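Local coordinates for uncharacterized protein (Silicibacter pomeroyi DSS-3, PDB 2RE3), which is of unknown function but belongs to the DUF1285 family, whose fold of repeated structural motifs has been linked to a possible part in signal transduction, at residues A[14-17]-A[18-22]; A[71-75]-A[76-80]; A[159-162]-A[163-166]. One frame throughout, in Å; residues are numbered along the deposited sequence. Where two conformers were deposited one is given.

Interaction 1: residues A[14-17]-A[18-22]; sequences GLLA and SARAI
Ser18 turns its hydroxyl back on the carbonyl of Gly14, the N-cap residue of helix 15-21, and OG donates to Gly14 O over 2.6 Å. That oxygen is gripped twice, since Ser18 N also donates to it at 3.0 Å, and the two donors arrive from opposite faces of the carbonyl plane. With OG set beside its own backbone N (chi1 -62°), the hydroxyl is folded against the first turn. The next rungs follow the i to i+4 pattern, Ala19 N on Leu15 O and Ala21 N on Ala17 O. The close-packed side carries Leu15 and Ala19, with Ile22 just past the helix; all three touch Phe67 of helix 61-68, and the small methyl of Ala19 is buried there. The other side is looser and faces solvent. Here Arg20 bends at chi3 and lays its guanidinium back along the preceding turn, one face over Leu16 O and Ala17 CA. NH1 of Arg20 comes to 3.6 Å from Leu16 CB, and NH2 of Arg20 lies 3.9 Å from Ala17 CB. Both approaches are van der Waals contacts, so the first turn owes its polar fastening to the backbone and the Ser18 hydroxyl, while the charged end of Arg20 merely rests on it.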
ATOM      1  N   GLY A  14      -3.229   5.037 -25.321  1.00 41.34           N
ATOM      2  CA  GLY A  14      -3.200   3.699 -24.704  1.00 36.02           C
ATOM      3  C   GLY A  14      -2.194   3.533 -23.574  1.00 32.97           C
ATOM      4  O   GLY A  14      -1.684   4.508 -23.042  1.00 32.78           O
ATOM      5  N   LEU A  15      -1.908   2.288 -23.199  1.00 28.47           N
ATOM      6  CA  LEU A  15      -1.023   2.004 -22.073  1.00 24.24           C
ATOM      7  C   LEU A  15       0.379   2.584 -22.221  1.00 24.30           C
ATOM      8  O   LEU A  15       0.807   3.436 -21.427  1.00 24.40           O
ATOM      9  CB  LEU A  15      -0.906   0.499 -21.876  1.00 25.15           C
ATOM     10  CG  LEU A  15      -0.110   0.074 -20.649  1.00 25.29           C
ATOM     11  CD1 LEU A  15      -0.769   0.714 -19.450  1.00 16.98           C
ATOM     12  CD2 LEU A  15      -0.050  -1.449 -20.546  1.00 19.86           C
ATOM     13  N   LEU A  16       1.083   2.114 -23.243  1.00 23.14           N
ATOM     14  CA  LEU A  16       2.453   2.510 -23.518  1.00 22.51           C
ATOM     15  C   LEU A  16       2.580   3.987 -23.880  1.00 24.60           C
ATOM     16  O   LEU A  16       3.562   4.639 -23.492  1.00 24.64           O
ATOM     17  CB  LEU A  16       3.028   1.641 -24.651  1.00 21.28           C
ATOM     18  CG  LEU A  16       3.705   0.324 -24.250  1.00 23.03           C
ATOM     19  CD1 LEU A  16       3.328  -0.151 -22.826  1.00 15.82           C
ATOM     20  CD2 LEU A  16       3.492  -0.768 -25.288  1.00 16.11           C
ATOM     21  N   ALA A  17       1.617   4.519 -24.634  1.00 25.65           N
ATOM     22  CA  ALA A  17       1.683   5.928 -25.014  1.00 26.85           C
ATOM     23  C   ALA A  17       1.571   6.765 -23.749  1.00 26.93           C
ATOM     24  O   ALA A  17       2.308   7.725 -23.569  1.00 29.22           O
ATOM     25  CB  ALA A  17       0.600   6.305 -26.019  1.00 25.26           C
ATOM     26  N   SER A  18       0.689   6.362 -22.851  1.00 26.42           N
ATOM     27  CA  SER A  18       0.473   7.111 -21.633  1.00 27.14           C
ATOM     28  C   SER A  18       1.694   7.098 -20.756  1.00 28.24           C
ATOM     29  O   SER A  18       2.037   8.121 -20.177  1.00 29.64           O
ATOM     30  CB  SER A  18      -0.703   6.540 -20.865  1.00 26.93           C
ATOM     31  OG  SER A  18      -1.859   6.667 -21.646  1.00 26.14           O
ATOM     32  N   ALA A  19       2.338   5.934 -20.662  1.00 27.97           N
ATOM     33  CA  ALA A  19       3.589   5.791 -19.913  1.00 28.12           C
ATOM     34  C   ALA A  19       4.732   6.684 -20.483  1.00 28.98           C
ATOM     35  O   ALA A  19       5.590   7.164 -19.743  1.00 29.13           O
ATOM     36  CB  ALA A  19       4.012   4.315 -19.875  1.00 25.24           C
ATOM     37  N   ARG A  20       4.733   6.893 -21.794  1.00 29.11           N
ATOM     38  CA  ARG A  20       5.718   7.737 -22.423  1.00 29.96           C
ATOM     39  C   ARG A  20       5.458   9.214 -22.113  1.00 31.65           C
ATOM     40  O   ARG A  20       6.389  10.001 -22.030  1.00 31.00           O
ATOM     41  CB  ARG A  20       5.766   7.472 -23.935  1.00 31.20           C
ATOM     42  CG  ARG A  20       6.497   6.163 -24.311  1.00 29.22           C
ATOM     43  CD  ARG A  20       6.759   6.043 -25.812  1.00 29.80           C
ATOM     44  NE  ARG A  20       5.554   5.996 -26.663  1.00 29.24           N
ATOM     45  CZ  ARG A  20       4.896   4.883 -27.018  1.00 29.82           C
ATOM     46  NH1 ARG A  20       5.312   3.686 -26.613  1.00 26.38           N
ATOM     47  NH2 ARG A  20       3.822   4.965 -27.816  1.00 29.39           N
ATOM     48  N   ALA A  21       4.195   9.580 -21.911  1.00 36.22           N
ATOM     49  CA  ALA A  21       3.832  10.965 -21.531  1.00 36.09           C
ATOM     50  C   ALA A  21       4.211  11.312 -20.079  1.00 37.29           C
ATOM     51  O   ALA A  21       4.422  12.475 -19.768  1.00 40.90           O
ATOM     52  CB  ALA A  21       2.361  11.201 -21.753  1.00 32.92           C
ATOM     53  N   ILE A  22       4.292  10.319 -19.199  1.00 36.63           N
ATOM     54  CA  ILE A  22       4.679  10.561 -17.811  1.00 37.25           C
ATOM     55  C   ILE A  22       6.203  10.598 -17.664  1.00 37.12           C
ATOM     56  O   ILE A  22       6.934   9.859 -18.319  1.00 39.26           O
ATOM     57  CB  ILE A  22       4.182   9.450 -16.844  1.00 36.77           C
ATOM     58  CG1 ILE A  22       2.710   9.127 -17.040  1.00 36.83           C
ATOM     59  CG2 ILE A  22       4.381   9.863 -15.374  1.00 39.78           C
ATOM     60  CD1 ILE A  22       2.343   7.809 -16.471  1.00 28.06           C
TER

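Interaction 2: residues A[71-75]-A[76-80]; sequences LKREE and DRFYL
Strands 71-74 and 77-80 pair as an antiparallel beta hairpin, closed by a type II' turn from Glu74 to Arg77; the axes of these short segments come within 4.6 Å. Lys72 with Tyr79 and Glu74 with Arg77 are the hydrogen-bonded pairs; Leu71 with Leu80 and Arg73 with Phe78 are the non-hydrogen-bonded ones. The hairpin forms one edge of the six-stranded sheet of the N-terminal domain. On the face of Leu71 and Phe78, Leu71 CD2 rests beside Leu80 CD2 at 3.8 Å, and Phe78 CE2 meets Arg73 CG at 3.9 Å. The Arg73 chain is extended from CG to NE, and NE donates to Glu75 O in the carbonyl plane, tying the strand to the turn. The other face is polar. Glu74 crosses Tyr79 at about a right angle, OE1 coming to 3.7 Å from Tyr79 CE1, while the same OE1 forms a salt bridge with Lys86, which also makes a cation-pi contact with the Tyr79 ring. Bent at chi3 (-41°), Arg77 swings its guanidinium over Glu74 O and donates from NE to Tyr79 OH at 2.8 Å. A phenylalanine in place of Tyr79 would probably leave Arg77 NE without that acceptor and its guanidinium freer to turn. One water donates to Glu74 OE1 at 2.5 Å and accepts from Arg77 NH2 at 3.0 Å.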
ATOM      1  N   LEU A  71      -0.566   7.666  -8.426  1.00 22.15           N
ATOM      2  CA  LEU A  71      -1.739   7.174  -7.751  1.00 23.34           C
ATOM      3  C   LEU A  71      -2.254   8.237  -6.781  1.00 25.02           C
ATOM      4  O   LEU A  71      -1.476   8.897  -6.060  1.00 25.55           O
ATOM      5  CB  LEU A  71      -1.408   5.918  -6.977  1.00 26.12           C
ATOM      6  CG  LEU A  71      -1.519   4.598  -7.721  1.00 24.74           C
ATOM      7  CD1 LEU A  71      -0.787   3.564  -6.944  1.00 18.35           C
ATOM      8  CD2 LEU A  71      -3.000   4.230  -7.864  1.00 26.53           C
ATOM      9  N   LYS A  72      -3.570   8.395  -6.776  1.00 22.86           N
ATOM     10  CA  LYS A  72      -4.239   9.312  -5.896  1.00 21.76           C
ATOM     11  C   LYS A  72      -5.506   8.629  -5.375  1.00 23.87           C
ATOM     12  O   LYS A  72      -6.259   8.001  -6.127  1.00 20.82           O
ATOM     13  CB  LYS A  72      -4.600  10.575  -6.669  1.00 21.86           C
ATOM     14  CG  LYS A  72      -5.224  11.671  -5.815  1.00 21.27           C
ATOM     15  CD  LYS A  72      -5.612  12.916  -6.635  1.00 21.00           C
ATOM     16  CE  LYS A  72      -5.782  14.164  -5.726  1.00 21.18           C
ATOM     17  NZ  LYS A  72      -6.174  15.407  -6.491  1.00 16.58           N
ATOM     18  N   ARG A  73      -5.737   8.761  -4.085  1.00 23.97           N
ATOM     19  CA  ARG A  73      -6.934   8.247  -3.476  1.00 25.99           C
ATOM     20  C   ARG A  73      -7.915   9.389  -3.266  1.00 26.81           C
ATOM     21  O   ARG A  73      -7.545  10.429  -2.730  1.00 27.38           O
ATOM     22  CB  ARG A  73      -6.571   7.648  -2.121  1.00 27.65           C
ATOM     23  CG  ARG A  73      -7.691   6.899  -1.482  1.00 30.34           C
ATOM     24  CD  ARG A  73      -7.375   6.510  -0.076  1.00 29.89           C
ATOM     25  NE  ARG A  73      -8.589   6.102   0.583  1.00 30.92           N
ATOM     26  CZ  ARG A  73      -8.640   5.472   1.750  1.00 33.89           C
ATOM     27  NH1 ARG A  73      -7.546   5.132   2.409  1.00 33.73           N
ATOM     28  NH2 ARG A  73      -9.819   5.150   2.246  1.00 36.20           N
ATOM     29  N   GLU A  74      -9.162   9.212  -3.680  1.00 27.45           N
ATOM     30  CA  GLU A  74     -10.222  10.154  -3.311  1.00 30.21           C
ATOM     31  C   GLU A  74     -11.339   9.339  -2.714  1.00 31.62           C
ATOM     32  O   GLU A  74     -11.777   8.350  -3.312  1.00 33.89           O
ATOM     33  CB  GLU A  74     -10.713  10.943  -4.513  1.00 28.75           C
ATOM     34  CG  GLU A  74      -9.632  11.861  -5.054  1.00 33.62           C
ATOM     35  CD  GLU A  74      -9.972  12.543  -6.367  1.00 32.71           C
ATOM     36  OE1 GLU A  74     -11.066  12.327  -6.934  1.00 42.21           O
ATOM     37  OE2 GLU A  74      -9.118  13.306  -6.843  1.00 39.99           O
ATOM     38  N   GLU A  75     -11.796   9.746  -1.538  1.00 32.52           N
ATOM     39  CA  GLU A  75     -12.731   8.942  -0.761  1.00 34.36           C
ATOM     40  C   GLU A  75     -12.160   7.522  -0.666  1.00 33.88           C
ATOM     41  O   GLU A  75     -11.038   7.351  -0.125  1.00 33.61           O
ATOM     42  CB  GLU A  75     -14.145   9.059  -1.344  1.00 36.57           C
ATOM     43  CG  GLU A  75     -14.612  10.533  -1.373  1.00 43.39           C
ATOM     44  CD  GLU A  75     -16.119  10.707  -1.250  1.00 48.29           C
ATOM     45  OE1 GLU A  75     -16.734  10.029  -0.384  1.00 55.10           O
ATOM     46  OE2 GLU A  75     -16.688  11.538  -2.003  1.00 52.34           O
ATOM     47  N   ASP A  76     -12.880   6.529  -1.199  0.50 31.98           N
ATOM     48  CA  ASP A  76     -12.413   5.139  -1.180  0.50 31.51           C
ATOM     49  C   ASP A  76     -11.943   4.618  -2.543  0.50 31.54           C
ATOM     50  O   ASP A  76     -11.578   3.458  -2.679  0.50 31.84           O
ATOM     51  CB  ASP A  76     -13.469   4.194  -0.552  0.50 31.39           C
ATOM     52  CG  ASP A  76     -14.843   4.269  -1.213  0.50 30.03           C
ATOM     53  OD1 ASP A  76     -15.155   5.188  -2.004  0.50 25.30           O
ATOM     54  OD2 ASP A  76     -15.649   3.375  -0.890  0.50 36.76           O
ATOM     55  N   ARG A  77     -11.881   5.494  -3.532  1.00 33.41           N
ATOM     56  CA  ARG A  77     -11.536   5.095  -4.890  1.00 32.24           C
ATOM     57  C   ARG A  77     -10.135   5.530  -5.279  1.00 29.82           C
ATOM     58  O   ARG A  77      -9.510   6.327  -4.600  1.00 29.15           O
ATOM     59  CB  ARG A  77     -12.515   5.721  -5.846  1.00 36.02           C
ATOM     60  CG  ARG A  77     -13.915   5.096  -5.797  1.00 40.77           C
ATOM     61  CD  ARG A  77     -14.905   5.997  -6.515  1.00 46.71           C
ATOM     62  NE  ARG A  77     -14.618   7.408  -6.185  1.00 53.34           N
ATOM     63  CZ  ARG A  77     -15.252   8.159  -5.269  1.00 53.24           C
ATOM     64  NH1 ARG A  77     -16.300   7.702  -4.569  1.00 50.72           N
ATOM     65  NH2 ARG A  77     -14.834   9.409  -5.078  1.00 51.42           N
ATOM     66  N   PHE A  78      -9.642   4.991  -6.386  1.00 27.98           N
ATOM     67  CA  PHE A  78      -8.293   5.279  -6.822  1.00 25.55           C
ATOM     68  C   PHE A  78      -8.195   5.769  -8.277  1.00 25.77           C
ATOM     69  O   PHE A  78      -8.905   5.295  -9.177  1.00 23.86           O
ATOM     70  CB  PHE A  78      -7.435   4.042  -6.628  1.00 26.00           C
ATOM     71  CG  PHE A  78      -7.357   3.581  -5.202  1.00 24.24           C
ATOM     72  CD1 PHE A  78      -8.285   2.691  -4.702  1.00 27.56           C
ATOM     73  CD2 PHE A  78      -6.360   4.038  -4.373  1.00 25.19           C
ATOM     74  CE1 PHE A  78      -8.211   2.273  -3.396  1.00 25.13           C
ATOM     75  CE2 PHE A  78      -6.285   3.650  -3.078  1.00 26.74           C
ATOM     76  CZ  PHE A  78      -7.212   2.760  -2.571  1.00 26.46           C
ATOM     77  N   TYR A  79      -7.290   6.723  -8.480  1.00 24.85           N
ATOM     78  CA  TYR A  79      -7.096   7.362  -9.765  1.00 25.78           C
ATOM     79  C   TYR A  79      -5.611   7.422 -10.101  1.00 25.31           C
ATOM     80  O   TYR A  79      -4.772   7.257  -9.223  1.00 24.45           O
ATOM     81  CB  TYR A  79      -7.680   8.777  -9.735  1.00 25.58           C
ATOM     82  CG  TYR A  79      -9.131   8.759  -9.373  1.00 25.24           C
ATOM     83  CD1 TYR A  79      -9.525   8.725  -8.050  1.00 25.34           C
ATOM     84  CD2 TYR A  79     -10.112   8.721 -10.349  1.00 27.77           C
ATOM     85  CE1 TYR A  79     -10.844   8.704  -7.698  1.00 24.08           C
ATOM     86  CE2 TYR A  79     -11.459   8.661  -9.997  1.00 29.17           C
ATOM     87  CZ  TYR A  79     -11.798   8.655  -8.661  1.00 26.15           C
ATOM     88  OH  TYR A  79     -13.096   8.608  -8.274  1.00 30.92           O
ATOM     89  N   LEU A  80      -5.312   7.594 -11.384  1.00 24.39           N
ATOM     90  CA  LEU A  80      -3.983   8.023 -11.836  1.00 24.88           C
ATOM     91  C   LEU A  80      -4.200   9.450 -12.287  1.00 22.77           C
ATOM     92  O   LEU A  80      -5.063   9.708 -13.108  1.00 20.34           O
ATOM     93  CB  LEU A  80      -3.468   7.151 -13.001  1.00 23.62           C
ATOM     94  CG  LEU A  80      -3.546   5.651 -12.696  1.00 24.99           C
ATOM     95  CD1 LEU A  80      -3.158   4.871 -13.882  1.00 16.99           C
ATOM     96  CD2 LEU A  80      -2.682   5.286 -11.495  1.00 23.02           C
TER
HETATM   97  O   HOH W   1     -13.447  11.578  -6.610  1.00 45.72           O

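Interaction 3: residues A[159-162]-A[163-166]; sequences SFYR and LMDL
Phe160 and the selenomethionine Met164, one helical turn apart, cross obliquely in a Met-aromatic contact. Met164 CG lies over one face of the Phe160 ring, offset toward its rim, while the selenium reaches the far end of that ring: SE is 3.7 Å from Phe160 CZ. Its line to the ring centroid, 4.3 Å long, leans 38° off the normal, so the selenium sits neither squarely above the ring nor in its plane. The torsions on both sides bring this about. Phe160 carries its ring anti to the backbone N (chi1 -179°), and Met164 is bent at chi2 and again at chi3, which brings the selenium beside the end of the Phe160 ring. Tyr161 lies alongside Met164, pointing the same way, with CD1 of Tyr161 4.1 Å from Met164 CG; Phe160 CD2 in turn stands over the centre of the Tyr161 ring. All this belongs to the last turns of helix 157-164, which comes after strand 151-155, a member of the six-stranded sheet of the C-terminal domain. The backbone rungs are Leu163 N to Ser159 O and Met164 N to Phe160 O, both 3.0 Å. Leu163 keeps CG close against the first of these acceptors, 3.4 Å from Ser159 O, and sends its branched end into the interior, against Val101, Leu112, Phe114 and Leu176. Met164 meanwhile also touches Phe174 of strand 173-178. Asp165 N makes a weak bond to Arg162 O, and Leu166 N bonds to Leu163 O at 2.8 Å.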
ATOM      1  N   SER A 159       6.727 -10.933   5.355  1.00 32.90           N
ATOM      2  CA  SER A 159       6.857  -9.810   6.296  1.00 32.82           C
ATOM      3  C   SER A 159       5.935  -9.971   7.537  1.00 33.12           C
ATOM      4  O   SER A 159       6.340  -9.673   8.671  1.00 31.31           O
ATOM      5  CB  SER A 159       6.617  -8.476   5.592  1.00 33.56           C
ATOM      6  OG  SER A 159       7.316  -8.409   4.344  1.00 35.94           O
ATOM      7  N   PHE A 160       4.730 -10.494   7.344  1.00 31.56           N
ATOM      8  CA  PHE A 160       3.838 -10.698   8.466  1.00 32.75           C
ATOM      9  C   PHE A 160       4.432 -11.649   9.496  1.00 33.79           C
ATOM     10  O   PHE A 160       4.398 -11.407  10.695  1.00 33.39           O
ATOM     11  CB  PHE A 160       2.499 -11.231   7.992  1.00 33.81           C
ATOM     12  CG  PHE A 160       1.520 -11.442   9.098  1.00 36.01           C
ATOM     13  CD1 PHE A 160       0.958 -10.354   9.755  1.00 38.71           C
ATOM     14  CD2 PHE A 160       1.166 -12.724   9.500  1.00 38.66           C
ATOM     15  CE1 PHE A 160       0.041 -10.541  10.796  1.00 39.15           C
ATOM     16  CE2 PHE A 160       0.253 -12.919  10.536  1.00 37.58           C
ATOM     17  CZ  PHE A 160      -0.312 -11.828  11.175  1.00 38.00           C
ATOM     18  N   TYR A 161       4.986 -12.750   9.038  1.00 36.72           N
ATOM     19  CA  TYR A 161       5.470 -13.733   9.977  1.00 36.67           C
ATOM     20  C   TYR A 161       6.700 -13.231  10.710  1.00 35.70           C
ATOM     21  O   TYR A 161       6.863 -13.492  11.894  1.00 37.26           O
ATOM     22  CB  TYR A 161       5.613 -15.099   9.295  1.00 38.89           C
ATOM     23  CG  TYR A 161       4.265 -15.801   9.236  1.00 41.96           C
ATOM     24  CD1 TYR A 161       3.551 -16.051  10.416  1.00 43.89           C
ATOM     25  CD2 TYR A 161       3.681 -16.179   8.033  1.00 41.99           C
ATOM     26  CE1 TYR A 161       2.306 -16.666  10.400  1.00 44.63           C
ATOM     27  CE2 TYR A 161       2.419 -16.808   8.010  1.00 42.25           C
ATOM     28  CZ  TYR A 161       1.745 -17.042   9.206  1.00 42.78           C
ATOM     29  OH  TYR A 161       0.515 -17.648   9.254  1.00 42.90           O
ATOM     30  N   ARG A 162       7.520 -12.424  10.058  1.00 35.70           N
ATOM     31  CA  ARG A 162       8.620 -11.767  10.761  1.00 37.70           C
ATOM     32  C   ARG A 162       8.121 -10.754  11.797  1.00 34.73           C
ATOM     33  O   ARG A 162       8.735 -10.598  12.832  1.00 37.60           O
ATOM     34  CB  ARG A 162       9.577 -11.095   9.778  1.00 38.81           C
ATOM     35  CG  ARG A 162      10.303 -12.083   8.840  1.00 42.75           C
ATOM     36  CD  ARG A 162      11.114 -11.324   7.786  1.00 44.60           C
ATOM     37  NE  ARG A 162      12.057 -10.405   8.436  1.00 50.90           N
ATOM     38  CZ  ARG A 162      12.687  -9.387   7.845  1.00 53.71           C
ATOM     39  NH1 ARG A 162      12.507  -9.127   6.549  1.00 56.39           N
ATOM     40  NH2 ARG A 162      13.513  -8.619   8.564  1.00 53.56           N
ATOM     41  N   LEU A 163       7.013 -10.076  11.523  1.00 31.80           N
ATOM     42  CA  LEU A 163       6.405  -9.167  12.494  1.00 29.76           C
ATOM     43  C   LEU A 163       5.821  -9.907  13.715  1.00 28.43           C
ATOM     44  O   LEU A 163       5.925  -9.438  14.829  1.00 28.17           O
ATOM     45  CB  LEU A 163       5.319  -8.314  11.848  1.00 28.72           C
ATOM     46  CG  LEU A 163       5.712  -7.188  10.887  1.00 30.42           C
ATOM     47  CD1 LEU A 163       4.472  -6.355  10.518  1.00 27.00           C
ATOM     48  CD2 LEU A 163       6.814  -6.299  11.476  1.00 27.50           C
HETATM   49  N   MSE A 164       5.233 -11.076  13.527  1.00 27.67           N
HETATM   50  CA  MSE A 164       4.763 -11.837  14.682  1.00 27.43           C
HETATM   51  C   MSE A 164       5.865 -11.978  15.718  1.00 28.21           C
HETATM   52  O   MSE A 164       5.600 -11.914  16.905  1.00 32.12           O
HETATM   53  CB  MSE A 164       4.280 -13.227  14.277  1.00 26.27           C
HETATM   54  CG  MSE A 164       3.066 -13.225  13.360  1.00 25.56           C
HETATM   55 SE   MSE A 164       1.501 -12.602  14.273  0.75 30.02          SE
HETATM   56  CE  MSE A 164       1.605 -14.090  15.593  1.00 14.63           C
ATOM     57  N   ASP A 165       7.098 -12.164  15.269  1.00 27.29           N
ATOM     58  CA  ASP A 165       8.227 -12.372  16.171  1.00 26.83           C
ATOM     59  C   ASP A 165       8.737 -11.072  16.816  1.00 24.44           C
ATOM     60  O   ASP A 165       9.664 -11.098  17.622  1.00 21.67           O
ATOM     61  CB  ASP A 165       9.375 -13.049  15.410  1.00 28.43           C
ATOM     62  CG  ASP A 165       9.026 -14.443  14.928  1.00 30.45           C
ATOM     63  OD1 ASP A 165       8.377 -15.169  15.687  1.00 32.11           O
ATOM     64  OD2 ASP A 165       9.414 -14.822  13.793  1.00 38.36           O
ATOM     65  N   LEU A 166       8.140  -9.943  16.446  1.00 23.34           N
ATOM     66  CA  LEU A 166       8.520  -8.647  16.986  1.00 23.02           C
ATOM     67  C   LEU A 166       7.331  -8.007  17.661  1.00 22.20           C
ATOM     68  O   LEU A 166       7.353  -6.825  17.983  1.00 20.49           O
ATOM     69  CB  LEU A 166       9.073  -7.740  15.874  1.00 24.16           C
ATOM     70  CG  LEU A 166      10.418  -8.235  15.306  1.00 25.99           C
ATOM     71  CD1 LEU A 166      10.855  -7.412  14.110  1.00 24.29           C
ATOM     72  CD2 LEU A 166      11.492  -8.224  16.379  1.00 19.66           C
TER

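Overall arrangement
The three contacts follow one another along the chain without touching. Interaction 1, on the N-terminal helix, and interaction 2, the hairpin, are nearest neighbours, their centres about 19 Å apart and their nearest atoms about 7 Å; helix 61-68, against which interaction 1 packs, leads into the hairpin. Interaction 3 lies across the centre of the chain from both, about 38 Å from interaction 1 and 29 Å from interaction 2 between centres. Interactions 2 and 3 belong to the N-terminal and C-terminal DUF1285 domains, whose six-stranded sheets share one strand order, in keeping with a repeated motif. The hairpin also reaches the second domain, Arg73 bonding to Gly150 O and Leu71, Arg73 and Phe78 touching Leu151 of strand 151-155.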